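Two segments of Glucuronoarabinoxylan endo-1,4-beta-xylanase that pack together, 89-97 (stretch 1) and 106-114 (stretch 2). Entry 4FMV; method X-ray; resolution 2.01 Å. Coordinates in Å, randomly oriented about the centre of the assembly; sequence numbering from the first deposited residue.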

# COMPACT_ATOMS: atom_id res chain seq x y z
N ASN A 89 17.96 2.26 7.05
CA ASN A 89 19.39 2.51 7.00
C ASN A 89 20.12 1.28 6.50
O ASN A 89 19.65 0.15 6.70
N PRO A 90 21.29 1.47 5.88
CA PRO A 90 22.10 0.25 5.74
C PRO A 90 22.79 -0.03 7.08
O PRO A 90 22.65 0.78 8.00
N PRO A 91 23.56 -1.13 7.18
CA PRO A 91 24.42 -1.34 8.35
C PRO A 91 25.31 -0.13 8.60
O PRO A 91 25.73 0.54 7.65
N ALA A 92 25.59 0.14 9.87
CA ALA A 92 26.34 1.32 10.26
C ALA A 92 27.67 1.45 9.51
O ALA A 92 28.09 2.56 9.20
N SER A 93 28.31 0.32 9.21
CA SER A 93 29.64 0.35 8.58
C SER A 93 29.61 0.86 7.14
O SER A 93 30.66 1.16 6.58
N MET A 94 28.43 0.91 6.53
CA MET A 94 28.30 1.44 5.17
C MET A 94 27.98 2.94 5.10
O MET A 94 28.01 3.53 4.01
N GLN A 95 27.62 3.53 6.23
CA GLN A 95 27.28 4.95 6.35
C GLN A 95 28.45 5.91 6.50
O GLN A 95 29.53 5.54 6.95
N GLU A 96 28.24 7.16 6.12
CA GLU A 96 29.16 8.22 6.50
C GLU A 96 28.37 9.47 6.78
O GLU A 96 27.27 9.64 6.25
N ASN A 97 28.94 10.34 7.61
CA ASN A 97 28.39 11.67 7.79
C ASN A 97 28.71 12.53 6.60
O ASN A 97 29.70 12.29 5.92
N ALA A 106 24.24 14.70 9.29
CA ALA A 106 23.45 13.99 8.28
C ALA A 106 24.19 12.73 7.89
O ALA A 106 25.41 12.70 7.92
N GLN A 107 23.45 11.67 7.57
CA GLN A 107 24.05 10.38 7.23
C GLN A 107 23.67 10.03 5.81
O GLN A 107 22.55 10.30 5.38
N ARG A 108 24.60 9.41 5.08
CA ARG A 108 24.29 8.86 3.77
C ARG A 108 25.04 7.54 3.62
O ARG A 108 25.97 7.27 4.38
N LEU A 109 24.64 6.74 2.63
CA LEU A 109 25.40 5.56 2.21
C LEU A 109 26.68 5.99 1.52
O LEU A 109 26.63 6.79 0.57
N ARG A 110 27.82 5.49 1.99
CA ARG A 110 29.09 5.74 1.32
C ARG A 110 29.00 5.35 -0.16
O ARG A 110 28.46 4.30 -0.49
N TYR A 111 29.51 6.19 -1.05
CA TYR A 111 29.51 5.85 -2.48
C TYR A 111 30.30 4.56 -2.75
O TYR A 111 29.94 3.75 -3.61
N ASP A 112 31.37 4.34 -1.99
CA ASP A 112 32.17 3.13 -2.18
C ASP A 112 31.49 1.88 -1.63
O ASP A 112 32.03 0.78 -1.75
N LYS A 113 30.34 2.07 -0.96
CA LYS A 113 29.51 0.98 -0.42
C LYS A 113 28.29 0.60 -1.25
O LYS A 113 27.47 -0.20 -0.80
N TYR A 114 28.09 1.22 -2.41
CA TYR A 114 26.86 0.95 -3.14
C TYR A 114 26.80 -0.53 -3.53
O TYR A 114 25.73 -1.15 -3.53

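Packing begins at P90, whose CA-to-CB bond points toward stretch 2. Its ring, puckered C-gamma endo, meets L109 with CG 3.7 Å from L109 CD1, a distance typical of apolar contact. The CA-to-CB bond of L109 itself points away, but chi1 t and chi2 p bring the end of the side chain back. P91 and A92 make no contact with stretch 2.

S93, sideways with chi1 p, is linked to stretch 2 through water. Water 1 donates to S93 OG (2.8 Å) and accepts from K113 NZ (3.0 Å). Water 2 donates to S93 O (3.0 Å) and to Q95 O (2.9 Å) while accepting from R110 NH1 (3.1 Å), so a single solvent molecule ties two carbonyls to one guanidinium.

M94 also leaves sideways, and its m, t, t rotamer carries the end of the chain away. M94 CB makes the closest side-chain contacts, 3.6 Å from L109 CD1 and 3.9 Å from K113 CB, while M94 SD remains 4.2 Å from L109 CD1 and the terminal CE leads away. K113, pointing toward stretch 1 with an m, m, t, t rotamer, also places CG 3.7 Å from M94 CA. The backbone closes this end: R110 N donates to M94 O at 2.8 Å and 163°.

Q95 faces L109 in a non-hydrogen-bonded antiparallel pair, their side chains diverging. Its CB bond points away overall, yet Q95 CB is 3.6 Å from Q107 OE1. R110 passes nearby, its CD 3.6 Å from Q95 O; within stretch 2, its guanidinium is held by D112, with R110 NE to D112 OD1 at 2.8 Å and R110 NH2 to D112 OD2 at 2.6 Å.

E96 pairs with R108 through two backbone hydrogen bonds, E96 N to R108 O and R108 N to E96 O, both 2.9 Å. Their side chains share a sheet face, and both have chi1 p and chi2 t. The resulting salt bridge has R108 NE donating to E96 OE1 at 2.8 Å and 164°, near the guanidinium plane; R108 NH2 adds a weak bond to E96 OE1 at 3.2 Å and 134°. Water 3 donates to E96 OE1 (2.6 Å) and accepts from Y111 N (3.0 Å), while E96 OE2 lies 3.5 Å from R110 CG.

N97 (chi1 m) and Q107 (m, m) share the other face, their side-chain ends approaching across a non-hydrogen-bonded pair with CA atoms 4.6 Å apart. Beneath them, N97 CA makes a CA-H...O contact with A106 O at 3.2 Å.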

# COMPACT_ATOMS: atom_id res chain seq x y z
CB ASN A 89 19.96 2.85 8.39
CG ASN A 89 19.33 4.09 9.03
OD1 ASN A 89 19.66 5.23 8.68
ND2 ASN A 89 18.47 3.86 9.99
CB PRO A 90 23.12 0.63 4.68
CG PRO A 90 23.24 2.11 4.76
CD PRO A 90 21.91 2.64 5.24
CB PRO A 91 25.28 -2.53 7.94
CG PRO A 91 24.42 -3.30 7.02
CD PRO A 91 23.72 -2.23 6.21
CB ALA A 92 26.59 1.30 11.77
CB SER A 93 30.32 -1.03 8.63
OG SER A 93 29.62 -2.01 7.85
CB MET A 94 27.19 0.70 4.42
CG MET A 94 27.32 -0.82 4.37
SD MET A 94 26.19 -1.43 3.09
CE MET A 94 26.20 -3.19 3.47
CB GLN A 95 26.31 5.17 7.50
CG GLN A 95 24.95 4.54 7.31
CD GLN A 95 24.09 4.72 8.53
OE1 GLN A 95 24.46 4.30 9.63
NE2 GLN A 95 22.95 5.38 8.37
CB GLU A 96 30.17 8.50 5.38
CG GLU A 96 29.50 8.98 4.11
CD GLU A 96 30.47 9.19 2.98
OE1 GLU A 96 30.03 9.63 1.90
OE2 GLU A 96 31.68 8.90 3.16
CB ASN A 97 28.98 12.34 9.03
CG ASN A 97 28.41 11.79 10.31
OD1 ASN A 97 27.24 12.01 10.63
ND2 ASN A 97 29.23 11.06 11.05
CB ALA A 106 23.21 14.88 7.06
CB GLN A 107 23.51 9.28 8.17
CG GLN A 107 23.85 9.45 9.66
CD GLN A 107 25.28 9.02 10.01
OE1 GLN A 107 25.96 8.34 9.24
NE2 GLN A 107 25.75 9.44 11.19
CB ARG A 108 24.70 9.83 2.66
CG ARG A 108 26.19 10.09 2.57
CD ARG A 108 26.52 11.12 1.50
NE ARG A 108 27.95 11.36 1.36
CZ ARG A 108 28.47 12.50 0.88
NH1 ARG A 108 27.68 13.48 0.47
NH2 ARG A 108 29.79 12.65 0.80
CB LEU A 109 24.58 4.75 1.20
CG LEU A 109 25.17 3.46 0.65
CD1 LEU A 109 25.46 2.48 1.82
CD2 LEU A 109 24.19 2.84 -0.35
CB ARG A 110 30.20 4.96 2.01
CG ARG A 110 30.66 5.57 3.32
CD ARG A 110 31.55 4.63 4.08
NE ARG A 110 32.63 4.15 3.24
CZ ARG A 110 33.74 3.58 3.71
NH1 ARG A 110 33.89 3.40 5.02
NH2 ARG A 110 34.68 3.17 2.87
CB TYR A 111 30.06 7.00 -3.35
CG TYR A 111 29.16 8.24 -3.43
CD1 TYR A 111 28.06 8.41 -2.58
CD2 TYR A 111 29.42 9.25 -4.37
CE1 TYR A 111 27.23 9.57 -2.68
CE2 TYR A 111 28.61 10.41 -4.47
CZ TYR A 111 27.52 10.55 -3.62
OH TYR A 111 26.73 11.68 -3.71
CB ASP A 112 33.61 3.29 -1.65
CG ASP A 112 33.68 3.54 -0.15
OD1 ASP A 112 32.62 3.51 0.54
OD2 ASP A 112 34.81 3.75 0.35
CB LYS A 113 29.09 1.25 1.04
CG LYS A 113 30.25 1.34 2.04
CD LYS A 113 31.04 0.04 2.16
CE LYS A 113 32.24 0.19 3.11
NZ LYS A 113 32.80 -1.16 3.47
CB TYR A 114 26.72 1.83 -4.39
CG TYR A 114 26.17 3.23 -4.17
CD1 TYR A 114 26.38 3.91 -2.97
CD2 TYR A 114 25.46 3.88 -5.19
CE1 TYR A 114 25.88 5.21 -2.79
CE2 TYR A 114 24.95 5.15 -5.02
CZ TYR A 114 25.17 5.82 -3.83
OH TYR A 114 24.67 7.09 -3.68
O HOH W 1 30.82 -2.37 5.31
O HOH W 2 31.79 3.80 7.32
O HOH W 3 30.93 8.78 -0.33